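Local coordinates for protein mannitol dehydrogenase (Pseudomonas fluorescens, PDB 1LJ8) that binds NAD and, as a long-chain dehydrogenase of the mannitol dehydrogenase family, probably catalyses the interconversion of mannitol and fructose, at residues K2-L8 / G78-T84; D69-R73 / M105-D110. All coordinates share one frame. Residue numbers count along the deposited sequence, not the author numbering.

Interaction 1. Residues K2-L8 / G78-T84; sequences KLNKQNL and GQDYLFT
The irregular N-terminal segment 2-8 passes alongside a tight turn, with Asn4 CA and Gln79 CA 4.3 Å apart. Gln79-Leu82 is a type I' turn, Leu82 N donating to Gln79 O (3.0 Å). The m, t side chain of Gln79 has both polar ends occupied: OE1 accepts from Lys2 NZ (2.8 Å) and from Ala253 N, while NE2 donates to Leu82 O (3.1 Å) and to Asp252. Asp80, at positive phi, is the C-prime residue of the Schellman motif that ends helix 69-77 and leads into strand 83-87 of the Rossmann sheet. Its OD2 accepts from Lys5 N (2.8 Å) and from a water held by Gln6 N; a second water joins Asn4 ND2 to Gly78 O. In an Asx motif, Asn4 OD1 receives Asn7 N (2.7 Å). Leu3 O is buried without a hydrogen-bond partner: Gln79 CG abuts it at 3.0 Å and Gln79 CA makes a CA-H...O contact at 3.5 Å. Among the apolar side chains, Leu3 CD2 nears Leu82 CB (4.2 Å) and Leu8 CD2 meets Leu82 CD1 (4.0 Å).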
ATOM      1  N   LYS A   2     -14.548 -12.072 -23.816  1.00 15.94           N
ATOM      2  CA  LYS A   2     -13.489 -11.075 -23.556  1.00 15.20           C
ATOM      3  C   LYS A   2     -14.078  -9.728 -23.138  1.00 14.66           C
ATOM      4  O   LYS A   2     -15.004  -9.212 -23.775  1.00 15.40           O
ATOM      5  CB  LYS A   2     -12.610 -10.876 -24.806  1.00 15.16           C
ATOM      6  CG  LYS A   2     -11.602  -9.695 -24.738  1.00 15.99           C
ATOM      7  CD  LYS A   2     -10.542  -9.889 -23.632  1.00 13.98           C
ATOM      8  CE  LYS A   2      -9.365  -8.899 -23.765  1.00 16.34           C
ATOM      9  NZ  LYS A   2      -8.349  -9.090 -22.652  1.00 15.76           N
ATOM     10  N   LEU A   3     -13.569  -9.185 -22.030  1.00 13.85           N
ATOM     11  CA  LEU A   3     -14.034  -7.877 -21.594  1.00 12.76           C
ATOM     12  C   LEU A   3     -13.468  -6.771 -22.485  1.00 13.36           C
ATOM     13  O   LEU A   3     -12.244  -6.616 -22.620  1.00 13.84           O
ATOM     14  CB  LEU A   3     -13.612  -7.602 -20.123  1.00 13.28           C
ATOM     15  CG  LEU A   3     -13.965  -6.161 -19.674  1.00 11.08           C
ATOM     16  CD1 LEU A   3     -15.486  -5.874 -19.809  1.00 13.89           C
ATOM     17  CD2 LEU A   3     -13.511  -5.968 -18.159  1.00 11.44           C
ATOM     18  N   ASN A   4     -14.379  -6.023 -23.115  1.00 14.86           N
ATOM     19  CA  ASN A   4     -14.036  -4.855 -23.896  1.00 13.80           C
ATOM     20  C   ASN A   4     -15.313  -4.057 -24.192  1.00 15.94           C
ATOM     21  O   ASN A   4     -16.437  -4.467 -23.838  1.00 16.35           O
ATOM     22  CB  ASN A   4     -13.249  -5.204 -25.167  1.00 12.99           C
ATOM     23  CG  ASN A   4     -14.020  -6.089 -26.124  1.00 13.16           C
ATOM     24  OD1 ASN A   4     -15.228  -5.992 -26.257  1.00 16.69           O
ATOM     25  ND2 ASN A   4     -13.295  -6.981 -26.787  1.00 17.21           N
ATOM     26  N   LYS A   5     -15.175  -2.905 -24.799  1.00 15.98           N
ATOM     27  CA  LYS A   5     -16.385  -2.121 -25.047  1.00 18.22           C
ATOM     28  C   LYS A   5     -17.331  -2.805 -25.991  1.00 19.47           C
ATOM     29  O   LYS A   5     -18.557  -2.688 -25.859  1.00 18.97           O
ATOM     30  CB  LYS A   5     -16.023  -0.743 -25.569  1.00 20.59           C
ATOM     31  CG  LYS A   5     -15.530   0.158 -24.440  1.00 24.26           C
ATOM     32  CD  LYS A   5     -14.993   1.465 -24.990  1.00 26.21           C
ATOM     33  CE  LYS A   5     -16.134   2.342 -25.475  1.00 30.36           C
ATOM     34  NZ  LYS A   5     -15.598   3.614 -26.071  1.00 32.86           N
ATOM     35  N   GLN A   6     -16.767  -3.523 -26.953  1.00 18.85           N
ATOM     36  CA  GLN A   6     -17.585  -4.218 -27.932  1.00 20.19           C
ATOM     37  C   GLN A   6     -18.478  -5.262 -27.289  1.00 20.45           C
ATOM     38  O   GLN A   6     -19.631  -5.419 -27.698  1.00 20.87           O
ATOM     39  CB  GLN A   6     -16.699  -4.879 -28.988  1.00 21.91           C
ATOM     40  CG  GLN A   6     -17.412  -5.176 -30.297  1.00 25.81           C
ATOM     41  CD  GLN A   6     -18.018  -3.924 -30.979  1.00 26.40           C
ATOM     42  OE1 GLN A   6     -17.457  -2.810 -30.935  1.00 27.33           O
ATOM     43  NE2 GLN A   6     -19.193  -4.113 -31.606  1.00 29.10           N
ATOM     44  N   ASN A   7     -17.972  -5.940 -26.244  1.00 17.95           N
ATOM     45  CA  ASN A   7     -18.711  -7.012 -25.604  1.00 18.43           C
ATOM     46  C   ASN A   7     -19.395  -6.651 -24.317  1.00 18.26           C
ATOM     47  O   ASN A   7     -20.039  -7.498 -23.685  1.00 17.56           O
ATOM     48  CB  ASN A   7     -17.771  -8.190 -25.301  1.00 18.55           C
ATOM     49  CG  ASN A   7     -17.116  -8.755 -26.545  1.00 21.49           C
ATOM     50  OD1 ASN A   7     -17.663  -8.632 -27.682  1.00 21.23           O
ATOM     51  ND2 ASN A   7     -15.972  -9.407 -26.362  1.00 15.16           N
ATOM     52  N   LEU A   8     -19.270  -5.391 -23.932  1.00 19.48           N
ATOM     53  CA  LEU A   8     -19.806  -4.947 -22.648  1.00 20.66           C
ATOM     54  C   LEU A   8     -21.270  -5.324 -22.407  1.00 22.13           C
ATOM     55  O   LEU A   8     -21.657  -5.609 -21.276  1.00 21.90           O
ATOM     56  CB  LEU A   8     -19.586  -3.443 -22.524  1.00 20.43           C
ATOM     57  CG  LEU A   8     -19.792  -2.776 -21.152  1.00 21.52           C
ATOM     58  CD1 LEU A   8     -18.919  -3.460 -20.056  1.00 20.33           C
ATOM     59  CD2 LEU A   8     -19.416  -1.287 -21.307  1.00 22.57           C
ATOM     60  N   GLY A  78      -6.037  -3.325 -24.035  1.00 15.44           N
ATOM     61  CA  GLY A  78      -6.704  -4.347 -24.838  1.00 15.98           C
ATOM     62  C   GLY A  78      -8.164  -4.543 -24.441  1.00 15.36           C
ATOM     63  O   GLY A  78      -8.920  -5.276 -25.096  1.00 15.28           O
ATOM     64  N   GLN A  79      -8.582  -3.870 -23.371  1.00 14.27           N
ATOM     65  CA  GLN A  79      -9.964  -3.947 -22.882  1.00 13.51           C
ATOM     66  C   GLN A  79     -10.628  -2.542 -22.908  1.00 14.33           C
ATOM     67  O   GLN A  79     -11.676  -2.326 -22.283  1.00 12.21           O
ATOM     68  CB  GLN A  79      -9.998  -4.535 -21.444  1.00 13.12           C
ATOM     69  CG  GLN A  79      -9.500  -5.955 -21.505  1.00 14.19           C
ATOM     70  CD  GLN A  79      -9.448  -6.726 -20.187  1.00 13.81           C
ATOM     71  OE1 GLN A  79      -9.160  -7.912 -20.217  1.00 14.39           O
ATOM     72  NE2 GLN A  79      -9.710  -6.062 -19.040  1.00 11.95           N
ATOM     73  N   ASP A  80     -10.027  -1.612 -23.655  1.00 13.73           N
ATOM     74  CA  ASP A  80     -10.551  -0.245 -23.783  1.00 14.19           C
ATOM     75  C   ASP A  80     -10.557   0.415 -22.393  1.00 14.49           C
ATOM     76  O   ASP A  80     -11.375   1.282 -22.086  1.00 14.43           O
ATOM     77  CB  ASP A  80     -11.972  -0.279 -24.375  1.00 16.24           C
ATOM     78  CG  ASP A  80     -12.021  -0.905 -25.759  1.00 16.44           C
ATOM     79  OD1 ASP A  80     -11.220  -0.462 -26.630  1.00 18.96           O
ATOM     80  OD2 ASP A  80     -12.842  -1.846 -25.961  1.00 17.01           O
ATOM     81  N   TYR A  81      -9.607  -0.010 -21.579  1.00 12.95           N
ATOM     82  CA  TYR A  81      -9.402   0.471 -20.211  1.00 14.01           C
ATOM     83  C   TYR A  81     -10.476   0.058 -19.209  1.00 14.76           C
ATOM     84  O   TYR A  81     -10.466   0.486 -18.049  1.00 14.64           O
ATOM     85  CB  TYR A  81      -9.117   1.983 -20.183  1.00 13.83           C
ATOM     86  CG  TYR A  81      -7.698   2.244 -20.656  1.00 14.70           C
ATOM     87  CD1 TYR A  81      -7.430   2.537 -21.991  1.00 14.09           C
ATOM     88  CD2 TYR A  81      -6.605   2.052 -19.791  1.00 14.38           C
ATOM     89  CE1 TYR A  81      -6.085   2.603 -22.462  1.00 15.81           C
ATOM     90  CE2 TYR A  81      -5.284   2.133 -20.257  1.00 15.40           C
ATOM     91  CZ  TYR A  81      -5.038   2.397 -21.597  1.00 15.31           C
ATOM     92  OH  TYR A  81      -3.720   2.393 -22.067  1.00 17.67           O
ATOM     93  N   LEU A  82     -11.333  -0.873 -19.624  1.00 12.90           N
ATOM     94  CA  LEU A  82     -12.330  -1.437 -18.696  1.00 13.57           C
ATOM     95  C   LEU A  82     -11.660  -2.617 -17.914  1.00 14.25           C
ATOM     96  O   LEU A  82     -10.752  -3.258 -18.421  1.00 13.15           O
ATOM     97  CB  LEU A  82     -13.533  -2.015 -19.480  1.00 12.52           C
ATOM     98  CG  LEU A  82     -14.353  -1.023 -20.317  1.00 15.00           C
ATOM     99  CD1 LEU A  82     -15.402  -1.773 -21.165  1.00 13.15           C
ATOM    100  CD2 LEU A  82     -15.020  -0.017 -19.409  1.00 14.29           C
ATOM    101  N   PHE A  83     -12.099  -2.892 -16.678  1.00 12.91           N
ATOM    102  CA  PHE A  83     -11.572  -4.034 -15.938  1.00 11.19           C
ATOM    103  C   PHE A  83     -12.669  -4.448 -14.978  1.00 10.61           C
ATOM    104  O   PHE A  83     -13.538  -3.626 -14.647  1.00 11.56           O
ATOM    105  CB  PHE A  83     -10.259  -3.714 -15.190  1.00 10.94           C
ATOM    106  CG  PHE A  83     -10.370  -2.618 -14.162  1.00 11.55           C
ATOM    107  CD1 PHE A  83     -10.690  -2.938 -12.826  1.00 11.82           C
ATOM    108  CD2 PHE A  83     -10.196  -1.290 -14.524  1.00 12.44           C
ATOM    109  CE1 PHE A  83     -10.840  -1.922 -11.862  1.00 11.31           C
ATOM    110  CE2 PHE A  83     -10.340  -0.251 -13.576  1.00 11.42           C
ATOM    111  CZ  PHE A  83     -10.670  -0.564 -12.226  1.00 10.07           C
ATOM    112  N   THR A  84     -12.608  -5.698 -14.537  1.00 10.72           N
ATOM    113  CA  THR A  84     -13.620  -6.228 -13.635  1.00 10.70           C
ATOM    114  C   THR A  84     -13.153  -6.108 -12.182  1.00 11.45           C
ATOM    115  O   THR A  84     -12.008  -6.477 -11.843  1.00 11.89           O
ATOM    116  CB  THR A  84     -13.864  -7.752 -13.895  1.00 10.69           C
ATOM    117  OG1 THR A  84     -14.035  -7.990 -15.316  1.00 11.94           O
ATOM    118  CG2 THR A  84     -15.112  -8.234 -13.173  1.00 12.58           C
TER
HETATM  119  O   HOH W   1     -10.166  -7.055 -26.787  1.00 18.61           O
HETATM  120  O   HOH W   2     -14.005  -2.969 -27.983  1.00 18.65           O

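Interaction 2. Residues D69-R73 / M105-D110; sequences DRKAR and MLLAED. With NAD (nicotinamide-adenine-dinucleotide), chain B.
Leu107, in the m, t rotamer, lies over one face of the Arg73 guanidinium, its CD1 3.4 Å from Arg73 NH1, and the same methyl reaches Arg70 CA at 3.7 Å. Helix 69-73 and strand 105-107 run roughly antiparallel, at 150° between their directions, with axes 9.0 Å apart; the nearest CA pairs are Arg70-Leu107 (7.1 Å) and Arg73-Met105 (6.0 Å). Met105, present as selenomethionine, is fully extended (ttt), so that its CE reaches the helix, 3.8 Å from Asp69 CB and 4.2 Å from Ala72 CB. Arg73 CG rests 3.4 Å from Met105 O.

After Leu107 the chain turns into a 3-10 segment, Asp110 N donating to Leu107 O (3.1 Å), which raises two acids towards the helix. Arg70 makes a bidentate salt bridge with Glu109, NE to OE2 at 2.5 Å and NH2 to OE1 at 2.7 Å. Arg73 NH1 pairs with Asp110 OD2 (2.9 Å) at the edge of the guanidinium. One water links Arg73 NH1 to Met105 O; another, bound to Arg73 NH2, donates to Glu109 OE2 and Asp110 OD1.

Asp69, with chi1 in m, accepts both hydroxyls of the adenosine ribose on OD1, from NAD O2B at 2.6 Å and NAD O3B at 3.1 Å, while its OD2 takes Arg66 N. An acidic residue following the second strand, here 59-64, and holding this ribose is a hallmark of NAD-binding Rossmann folds, in which the helix packs against the parallel part of the sheet.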
ATOM      1  N   ASP A  69       5.111  -1.698 -15.363  1.00 19.57           N
ATOM      2  CA  ASP A  69       3.800  -1.111 -15.637  1.00 17.41           C
ATOM      3  C   ASP A  69       3.339  -1.302 -17.091  1.00 16.80           C
ATOM      4  O   ASP A  69       2.175  -1.085 -17.407  1.00 16.77           O
ATOM      5  CB  ASP A  69       3.827   0.392 -15.319  1.00 16.90           C
ATOM      6  CG  ASP A  69       4.128   0.659 -13.847  1.00 19.40           C
ATOM      7  OD1 ASP A  69       3.697  -0.173 -13.008  1.00 22.38           O
ATOM      8  OD2 ASP A  69       4.782   1.658 -13.523  1.00 14.97           O
ATOM      9  N   ARG A  70       4.248  -1.702 -17.981  1.00 16.83           N
ATOM     10  CA  ARG A  70       3.879  -1.892 -19.388  1.00 17.01           C
ATOM     11  C   ARG A  70       2.820  -2.972 -19.543  1.00 16.75           C
ATOM     12  O   ARG A  70       1.886  -2.818 -20.322  1.00 16.02           O
ATOM     13  CB  ARG A  70       5.119  -2.281 -20.220  1.00 21.01           C
ATOM     14  CG  ARG A  70       4.914  -2.276 -21.768  1.00 26.65           C
ATOM     15  CD  ARG A  70       6.215  -2.780 -22.425  1.00 32.71           C
ATOM     16  NE  ARG A  70       7.321  -2.125 -21.741  1.00 37.82           N
ATOM     17  CZ  ARG A  70       8.495  -2.681 -21.437  1.00 41.65           C
ATOM     18  NH1 ARG A  70       8.767  -3.949 -21.783  1.00 42.88           N
ATOM     19  NH2 ARG A  70       9.369  -1.989 -20.695  1.00 40.07           N
ATOM     20  N   LYS A  71       2.969  -4.063 -18.812  1.00 16.72           N
ATOM     21  CA  LYS A  71       1.988  -5.150 -18.906  1.00 17.55           C
ATOM     22  C   LYS A  71       0.617  -4.662 -18.449  1.00 15.79           C
ATOM     23  O   LYS A  71      -0.373  -4.987 -19.087  1.00 16.23           O
ATOM     24  CB  LYS A  71       2.397  -6.357 -18.063  1.00 22.25           C
ATOM     25  CG  LYS A  71       1.407  -7.542 -18.215  1.00 26.08           C
ATOM     26  CD  LYS A  71       1.937  -8.842 -17.629  1.00 30.52           C
ATOM     27  CE  LYS A  71       1.122 -10.058 -18.170  1.00 32.34           C
ATOM     28  NZ  LYS A  71      -0.347  -9.946 -17.853  1.00 33.59           N
ATOM     29  N   ALA A  72       0.554  -3.886 -17.362  1.00 14.10           N
ATOM     30  CA  ALA A  72      -0.743  -3.351 -16.897  1.00 13.94           C
ATOM     31  C   ALA A  72      -1.392  -2.476 -18.011  1.00 14.07           C
ATOM     32  O   ALA A  72      -2.571  -2.591 -18.327  1.00 14.14           O
ATOM     33  CB  ALA A  72      -0.518  -2.481 -15.625  1.00 15.16           C
ATOM     34  N   ARG A  73      -0.595  -1.581 -18.598  1.00 12.94           N
ATOM     35  CA  ARG A  73      -1.100  -0.701 -19.629  1.00 10.98           C
ATOM     36  C   ARG A  73      -1.627  -1.521 -20.820  1.00 13.13           C
ATOM     37  O   ARG A  73      -2.720  -1.264 -21.315  1.00 13.05           O
ATOM     38  CB  ARG A  73       0.056   0.259 -20.068  1.00 10.78           C
ATOM     39  CG  ARG A  73      -0.375   1.454 -20.942  1.00 11.05           C
ATOM     40  CD  ARG A  73      -0.619   1.051 -22.438  1.00 12.26           C
ATOM     41  NE  ARG A  73       0.502   0.287 -23.012  1.00 13.06           N
ATOM     42  CZ  ARG A  73       1.626   0.836 -23.475  1.00 15.52           C
ATOM     43  NH1 ARG A  73       1.796   2.163 -23.445  1.00 14.83           N
ATOM     44  NH2 ARG A  73       2.605   0.062 -23.960  1.00 14.52           N
HETATM   45  N   MSE A 105      -3.825   5.250 -19.750  1.00 14.32           N
HETATM   46  CA  MSE A 105      -2.687   5.036 -18.856  1.00 13.96           C
HETATM   47  C   MSE A 105      -1.443   5.347 -19.704  1.00 15.68           C
HETATM   48  O   MSE A 105      -1.281   4.760 -20.779  1.00 16.24           O
HETATM   49  CB  MSE A 105      -2.639   3.599 -18.372  1.00 15.23           C
HETATM   50  CG  MSE A 105      -1.446   3.350 -17.453  1.00 16.65           C
HETATM   51 SE   MSE A 105      -1.563   1.647 -16.632  1.00 22.92          SE
HETATM   52  CE  MSE A 105       0.266   1.589 -15.842  1.00 20.21           C
ATOM     53  N   LEU A 106      -0.630   6.297 -19.237  1.00 15.02           N
ATOM     54  CA  LEU A 106       0.602   6.706 -19.934  1.00 14.95           C
ATOM     55  C   LEU A 106       1.798   6.099 -19.215  1.00 15.47           C
ATOM     56  O   LEU A 106       1.774   5.934 -17.976  1.00 15.10           O
ATOM     57  CB  LEU A 106       0.730   8.246 -19.958  1.00 15.60           C
ATOM     58  CG  LEU A 106      -0.449   9.018 -20.602  1.00 17.01           C
ATOM     59  CD1 LEU A 106      -0.053  10.522 -20.703  1.00 19.80           C
ATOM     60  CD2 LEU A 106      -0.832   8.441 -21.969  1.00 19.69           C
ATOM     61  N   LEU A 107       2.845   5.770 -19.987  1.00 13.70           N
ATOM     62  CA  LEU A 107       4.060   5.207 -19.426  1.00 13.41           C
ATOM     63  C   LEU A 107       5.204   6.178 -19.632  1.00 15.37           C
ATOM     64  O   LEU A 107       5.345   6.758 -20.730  1.00 15.54           O
ATOM     65  CB  LEU A 107       4.438   3.910 -20.149  1.00 13.91           C
ATOM     66  CG  LEU A 107       3.372   2.821 -20.086  1.00 13.14           C
ATOM     67  CD1 LEU A 107       3.918   1.542 -20.819  1.00 14.37           C
ATOM     68  CD2 LEU A 107       3.041   2.486 -18.600  1.00 12.77           C
ATOM     69  N   ALA A 108       5.999   6.384 -18.592  1.00 16.24           N
ATOM     70  CA  ALA A 108       7.150   7.276 -18.723  1.00 17.64           C
ATOM     71  C   ALA A 108       8.058   6.798 -19.878  1.00 18.39           C
ATOM     72  O   ALA A 108       8.589   7.647 -20.624  1.00 19.06           O
ATOM     73  CB  ALA A 108       7.958   7.292 -17.397  1.00 17.72           C
ATOM     74  N   GLU A 109       8.239   5.479 -20.032  1.00 16.85           N
ATOM     75  CA  GLU A 109       9.125   4.933 -21.086  1.00 18.47           C
ATOM     76  C   GLU A 109       8.720   5.357 -22.507  1.00 17.59           C
ATOM     77  O   GLU A 109       9.553   5.301 -23.424  1.00 16.79           O
ATOM     78  CB  GLU A 109       9.209   3.375 -21.041  1.00 18.80           C
ATOM     79  CG  GLU A 109       7.859   2.642 -21.315  1.00 22.06           C
ATOM     80  CD  GLU A 109       7.939   1.100 -21.270  1.00 23.71           C
ATOM     81  OE1 GLU A 109       8.686   0.577 -20.470  1.00 27.70           O
ATOM     82  OE2 GLU A 109       7.230   0.398 -22.032  1.00 28.75           O
ATOM     83  N   ASP A 110       7.457   5.737 -22.703  1.00 15.56           N
ATOM     84  CA  ASP A 110       6.993   6.159 -24.032  1.00 16.87           C
ATOM     85  C   ASP A 110       7.317   7.603 -24.375  1.00 16.38           C
ATOM     86  O   ASP A 110       7.381   7.982 -25.560  1.00 16.05           O
ATOM     87  CB  ASP A 110       5.467   5.928 -24.191  1.00 16.19           C
ATOM     88  CG  ASP A 110       5.110   4.453 -24.182  1.00 20.08           C
ATOM     89  OD1 ASP A 110       5.979   3.617 -24.556  1.00 20.13           O
ATOM     90  OD2 ASP A 110       3.954   4.093 -23.831  1.00 17.95           O
TER
HETATM   91  PA  NAD B1500       0.754  -3.507  -6.892  1.00 13.45           P
HETATM   92  O1A NAD B1500       1.952  -4.299  -6.782  1.00 14.98           O
HETATM   93  O2A NAD B1500      -0.475  -3.982  -7.590  1.00 12.44           O
HETATM   94  O5B NAD B1500       1.082  -2.104  -7.579  1.00 14.96           O
HETATM   95  C5B NAD B1500       2.146  -1.264  -7.035  1.00 16.33           C
HETATM   96  C4B NAD B1500       2.179  -0.137  -8.088  1.00 17.10           C
HETATM   97  O4B NAD B1500       3.201   0.842  -7.628  1.00 17.37           O
HETATM   98  C3B NAD B1500       2.721  -0.535  -9.506  1.00 16.09           C
HETATM   99  O3B NAD B1500       1.995   0.269 -10.453  1.00 16.04           O
HETATM  100  C2B NAD B1500       4.213  -0.182  -9.419  1.00 18.74           C
HETATM  101  O2B NAD B1500       4.815   0.020 -10.691  1.00 20.22           O
HETATM  102  C1B NAD B1500       4.151   1.123  -8.648  1.00 16.89           C
HETATM  103  N9A NAD B1500       5.365   1.517  -8.005  1.00 16.81           N
HETATM  104  C8A NAD B1500       6.237   0.819  -7.193  1.00 16.37           C
HETATM  105  N7A NAD B1500       7.230   1.564  -6.764  1.00 16.65           N
HETATM  106  C5A NAD B1500       6.986   2.808  -7.328  1.00 16.72           C
HETATM  107  C6A NAD B1500       7.716   3.995  -7.197  1.00 15.10           C
HETATM  108  N6A NAD B1500       8.817   4.159  -6.462  1.00 17.97           N
HETATM  109  N1A NAD B1500       7.263   5.111  -7.887  1.00 15.92           N
HETATM  110  C2A NAD B1500       6.116   5.060  -8.677  1.00 17.07           C
HETATM  111  N3A NAD B1500       5.364   3.898  -8.804  1.00 18.60           N
HETATM  112  C4A NAD B1500       5.856   2.794  -8.102  1.00 17.29           C
HETATM  113  O3  NAD B1500       0.389  -3.084  -5.406  1.00 12.18           O
HETATM  114  PN  NAD B1500      -1.012  -2.680  -4.728  1.00 12.57           P
HETATM  115  O1N NAD B1500      -1.616  -3.876  -4.134  1.00 13.89           O
HETATM  116  O2N NAD B1500      -1.787  -1.949  -5.734  1.00 13.14           O
HETATM  117  O5D NAD B1500      -0.553  -1.773  -3.522  1.00 11.96           O
HETATM  118  C5D NAD B1500       0.049  -0.525  -3.837  1.00 11.80           C
HETATM  119  C4D NAD B1500       0.011   0.257  -2.597  1.00 12.93           C
HETATM  120  O4D NAD B1500      -1.310   0.682  -2.207  1.00 12.22           O
HETATM  121  C3D NAD B1500       0.648  -0.365  -1.302  1.00 13.01           C
HETATM  122  O3D NAD B1500       2.070  -0.326  -1.323  1.00 11.71           O
HETATM  123  C2D NAD B1500      -0.030   0.397  -0.180  1.00 11.01           C
HETATM  124  O2D NAD B1500       0.684   1.581   0.148  1.00 10.34           O
HETATM  125  C1D NAD B1500      -1.436   0.700  -0.757  1.00 12.25           C
HETATM  126  N1N NAD B1500      -2.493  -0.227  -0.307  1.00 11.57           N
HETATM  127  C2N NAD B1500      -2.655  -1.550  -0.758  1.00 10.99           C
HETATM  128  C3N NAD B1500      -3.631  -2.313  -0.171  1.00 13.12           C
HETATM  129  C7N NAD B1500      -3.796  -3.775  -0.628  1.00 13.05           C
HETATM  130  O7N NAD B1500      -4.539  -4.496   0.055  1.00 10.18           O
HETATM  131  N7N NAD B1500      -3.116  -4.256  -1.647  1.00 10.98           N
HETATM  132  C4N NAD B1500      -4.477  -1.773   0.915  1.00 13.42           C
HETATM  133  C5N NAD B1500      -4.294  -0.413   1.309  1.00 12.27           C
HETATM  134  C6N NAD B1500      -3.290   0.395   0.704  1.00 10.18           C
HETATM  135  O   HOH W   3       0.015   4.482 -23.045  1.00 14.53           O
HETATM  136  O   HOH W   4       5.280   1.048 -24.459  1.00 26.93           O

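Overall arrangement
The two contacts, with centres 18 Å apart, are joined through helix 69-77: residues 69-73 lie in it and the turn at 78-82 follows it. Their segments alternate along the chain, in the order 2-8, 69-73, 78-84, 105-110. Strands 83-87 and 96-107, one from each contact, are antiparallel neighbours in the Rossmann sheet. Tyr81 provides the direct junction, packing its OH 3.4 Å from Arg73 CD and its CE2 3.5 Å from Met105 N. They differ in their relation to the cofactor. Interaction 2 touches NAD through Asp69, whereas the approach of interaction 1 is indirect, the Phe83 side chain lying about 11 Å from NAD and about 8 Å from Gly36, which binds it.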